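Local coordinates for protein iron-containing alcohol dehydrogenase (Ralstonia eutropha, PDB 3JZD) that binds NAD and probably reduces maleylacetate to 3-oxoadipate with NADH or NADPH, as a homodimeric member of the iron-containing alcohol dehydrogenase family, at residues H178-R186 with N272-I283. Numbering follows the deposited sequence.
Sequences HAAEGLYAR and NAAAVPEAMARI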
loop_
_atom_site.group_PDB
_atom_site.type_symbol
_atom_site.label_atom_id
_atom_site.label_comp_id
_atom_site.label_asym_id
_atom_site.label_seq_id
_atom_site.Cartn_x
_atom_site.Cartn_y
_atom_site.Cartn_z
ATOM N N HIS A 178 13.697 9.609 -2.888
ATOM C CA HIS A 178 13.377 8.174 -2.666
ATOM C C HIS A 178 12.383 7.695 -3.733
ATOM O O HIS A 178 12.548 6.644 -4.362
ATOM C CB HIS A 178 12.710 7.900 -1.306
ATOM C CG HIS A 178 13.434 8.441 -0.105
ATOM N ND1 HIS A 178 14.808 8.536 -0.020
ATOM C CD2 HIS A 178 12.957 8.840 1.098
ATOM C CE1 HIS A 178 15.143 9.007 1.171
ATOM N NE2 HIS A 178 14.038 9.201 1.869
ATOM N N ALA A 179 11.342 8.485 -3.918
ATOM C CA ALA A 179 10.322 8.184 -4.897
ATOM C C ALA A 179 10.868 8.222 -6.338
ATOM O O ALA A 179 10.546 7.353 -7.171
ATOM C CB ALA A 179 9.107 9.181 -4.745
ATOM N N ALA A 180 11.663 9.237 -6.653
ATOM C CA ALA A 180 12.200 9.389 -8.023
ATOM C C ALA A 180 12.964 8.139 -8.475
ATOM O O ALA A 180 12.722 7.613 -9.553
ATOM C CB ALA A 180 13.083 10.705 -8.151
ATOM N N GLU A 181 13.858 7.646 -7.620
ATOM C CA GLU A 181 14.637 6.431 -7.907
ATOM C C GLU A 181 13.832 5.164 -7.783
ATOM O O GLU A 181 14.095 4.170 -8.478
ATOM C CB GLU A 181 15.925 6.325 -7.026
ATOM C CG GLU A 181 16.915 7.418 -7.272
ATOM C CD GLU A 181 18.345 6.953 -7.131
ATOM O OE1 GLU A 181 18.766 6.521 -6.005
ATOM O OE2 GLU A 181 19.035 7.054 -8.176
ATOM N N GLY A 182 12.837 5.173 -6.905
ATOM C CA GLY A 182 11.918 4.058 -6.798
ATOM C C GLY A 182 11.245 3.780 -8.145
ATOM O O GLY A 182 11.032 2.635 -8.531
ATOM N N LEU A 183 10.925 4.841 -8.876
ATOM C CA LEU A 183 10.275 4.667 -10.157
ATOM C C LEU A 183 11.149 3.919 -11.151
ATOM O O LEU A 183 10.639 3.397 -12.107
ATOM C CB LEU A 183 9.816 6.022 -10.714
ATOM C CG LEU A 183 8.625 6.628 -9.998
ATOM C CD1 LEU A 183 8.516 8.142 -10.267
ATOM C CD2 LEU A 183 7.365 5.873 -10.428
ATOM N N TYR A 184 12.475 3.951 -11.009
ATOM C CA TYR A 184 13.303 3.210 -11.943
ATOM C C TYR A 184 14.106 2.083 -11.316
ATOM O O TYR A 184 15.051 1.584 -11.901
ATOM C CB TYR A 184 14.176 4.148 -12.753
ATOM C CG TYR A 184 15.128 5.072 -12.029
ATOM C CD1 TYR A 184 16.290 4.590 -11.452
ATOM C CD2 TYR A 184 14.942 6.464 -12.054
ATOM C CE1 TYR A 184 17.201 5.464 -10.858
ATOM C CE2 TYR A 184 15.861 7.331 -11.473
ATOM C CZ TYR A 184 16.978 6.823 -10.891
ATOM O OH TYR A 184 17.897 7.660 -10.344
ATOM N N ALA A 185 13.674 1.650 -10.142
ATOM C CA ALA A 185 14.353 0.611 -9.413
ATOM C C ALA A 185 14.393 -0.639 -10.244
ATOM O O ALA A 185 13.491 -0.918 -11.005
ATOM C CB ALA A 185 13.634 0.299 -8.117
ATOM N N ARG A 186 15.442 -1.412 -10.055
ATOM C CA ARG A 186 15.544 -2.658 -10.751
ATOM C C ARG A 186 14.372 -3.540 -10.374
ATOM O O ARG A 186 13.910 -4.320 -11.180
ATOM C CB ARG A 186 16.845 -3.311 -10.355
ATOM C CG ARG A 186 17.172 -4.523 -11.114
ATOM C CD ARG A 186 18.363 -5.133 -10.452
ATOM N NE ARG A 186 18.881 -6.203 -11.268
ATOM C CZ ARG A 186 20.025 -6.820 -11.015
ATOM N NH1 ARG A 186 20.748 -6.475 -9.945
ATOM N NH2 ARG A 186 20.443 -7.783 -11.832
ATOM N N ASN A 272 20.943 9.747 -15.261
ATOM C CA ASN A 272 20.145 8.581 -15.602
ATOM C C ASN A 272 19.005 8.769 -16.612
ATOM O O ASN A 272 18.476 7.760 -17.122
ATOM C CB ASN A 272 19.569 7.989 -14.309
ATOM C CG ASN A 272 20.596 7.184 -13.524
ATOM O OD1 ASN A 272 21.641 6.737 -14.064
ATOM N ND2 ASN A 272 20.314 6.985 -12.242
ATOM N N ALA A 273 18.686 10.020 -16.954
ATOM C CA ALA A 273 17.474 10.335 -17.732
ATOM C C ALA A 273 17.323 9.583 -19.068
ATOM O O ALA A 273 16.236 9.072 -19.360
ATOM C CB ALA A 273 17.330 11.878 -17.946
ATOM N N ALA A 274 18.384 9.519 -19.856
ATOM C CA ALA A 274 18.338 8.863 -21.157
ATOM C C ALA A 274 17.992 7.390 -21.054
ATOM O O ALA A 274 17.382 6.822 -21.964
ATOM C CB ALA A 274 19.688 9.014 -21.923
ATOM N N ALA A 275 18.352 6.786 -19.939
ATOM C CA ALA A 275 18.150 5.367 -19.716
ATOM C C ALA A 275 16.741 4.972 -19.274
ATOM O O ALA A 275 16.311 3.850 -19.568
ATOM C CB ALA A 275 19.178 4.865 -18.681
ATOM N N VAL A 276 16.027 5.903 -18.639
ATOM C CA VAL A 276 14.704 5.664 -18.019
ATOM C C VAL A 276 13.685 6.762 -18.299
ATOM O O VAL A 276 13.182 7.399 -17.388
ATOM C CB VAL A 276 14.881 5.439 -16.456
ATOM C CG1 VAL A 276 15.638 4.179 -16.261
ATOM C CG2 VAL A 276 15.666 6.596 -15.766
ATOM N N PRO A 277 13.334 6.965 -19.588
ATOM C CA PRO A 277 12.427 8.037 -19.993
ATOM C C PRO A 277 11.020 7.862 -19.448
ATOM O O PRO A 277 10.333 8.852 -19.131
ATOM C CB PRO A 277 12.460 7.969 -21.519
ATOM C CG PRO A 277 12.927 6.565 -21.835
ATOM C CD PRO A 277 13.822 6.172 -20.730
ATOM N N GLU A 278 10.576 6.627 -19.289
ATOM C CA GLU A 278 9.258 6.425 -18.701
ATOM C C GLU A 278 9.225 6.940 -17.235
ATOM O O GLU A 278 8.270 7.617 -16.860
ATOM C CB GLU A 278 8.814 4.970 -18.774
ATOM C CG GLU A 278 7.469 4.774 -18.145
ATOM C CD GLU A 278 6.853 3.441 -18.448
ATOM O OE1 GLU A 278 7.196 2.826 -19.476
ATOM O OE2 GLU A 278 5.990 3.023 -17.654
ATOM N N ALA A 279 10.243 6.617 -16.419
ATOM C CA ALA A 279 10.264 7.095 -15.040
ATOM C C ALA A 279 10.326 8.645 -15.055
ATOM O O ALA A 279 9.608 9.305 -14.319
ATOM C CB ALA A 279 11.437 6.455 -14.233
HETATM N N MSE A 280 11.157 9.221 -15.915
HETATM C CA MSE A 280 11.248 10.669 -16.028
HETATM C C MSE A 280 9.926 11.350 -16.361
HETATM O O MSE A 280 9.595 12.387 -15.758
HETATM C CB MSE A 280 12.267 11.081 -17.077
HETATM C CG MSE A 280 13.716 10.802 -16.801
HETATM SE SE MSE A 280 14.429 11.292 -15.048
HETATM C CE MSE A 280 13.812 9.788 -13.984
ATOM N N ALA A 281 9.190 10.812 -17.342
ATOM C CA ALA A 281 7.858 11.305 -17.671
ATOM C C ALA A 281 6.874 11.275 -16.469
ATOM O O ALA A 281 6.020 12.140 -16.342
ATOM C CB ALA A 281 7.266 10.565 -18.907
ATOM N N ARG A 282 6.973 10.271 -15.611
ATOM C CA ARG A 282 6.148 10.205 -14.416
ATOM C C ARG A 282 6.611 11.230 -13.396
ATOM O O ARG A 282 5.790 11.862 -12.754
ATOM C CB ARG A 282 6.111 8.798 -13.806
ATOM C CG ARG A 282 5.441 7.794 -14.747
ATOM C CD ARG A 282 5.312 6.410 -14.213
ATOM N NE ARG A 282 4.349 6.333 -13.106
ATOM C CZ ARG A 282 3.914 5.190 -12.580
ATOM N NH1 ARG A 282 4.377 4.033 -13.057
ATOM N NH2 ARG A 282 3.013 5.202 -11.593
ATOM N N ILE A 283 7.913 11.435 -13.256
ATOM C CA ILE A 283 8.361 12.449 -12.332
ATOM C C ILE A 283 7.916 13.840 -12.813
ATOM O O ILE A 283 7.519 14.680 -12.011
ATOM C CB ILE A 283 9.850 12.402 -12.158
ATOM C CG1 ILE A 283 10.248 11.091 -11.434
ATOM C CG2 ILE A 283 10.321 13.660 -11.429
ATOM C CD1 ILE A 283 11.772 10.821 -11.500
#
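Tyr184 lies against Val276, Ala279, selenomethionine Met280 and Asn272. Its CB packs on Val276 CG1 at 3.8 Å and on Ala279 CB at 3.9 Å. With chi1 at 58°, CG stands between the backbone N and the carbonyl carbon, and the ring lies back over Glu181, whose CA sits over the centre of one ring face. Further out, Tyr184 CD2 meets Val276 CG2 obliquely at 3.8 Å. Met280 CE reaches the ring edge, 4.0 Å from Tyr184 CD2. The contact lies in the all-helical C-terminal half of this dehydrogenase fold. It joins the C-terminal part of helix 165-182 and the residues after it to Asn272, at the end of helix 257-272, and to Val276 and the first turns of helix 277-287. At the tip, Tyr184 OH takes a hydrogen bond from Asn272 ND2 (3.1 Å, 157°) and gives one to Glu181 OE2, which accepts through its anti lone pair. Ring and amide planes are 85° apart. Asn335 binds Asn272 OD1. His243 and Ala240 N bind Glu181 OE1, and His242 N also binds OE2. Leu183 CD1 touches Ile283 CG1 at 3.6 Å. Leu183 CD2 lies over one face of the Arg282 guanidinium, which forms a salt bridge with Glu197.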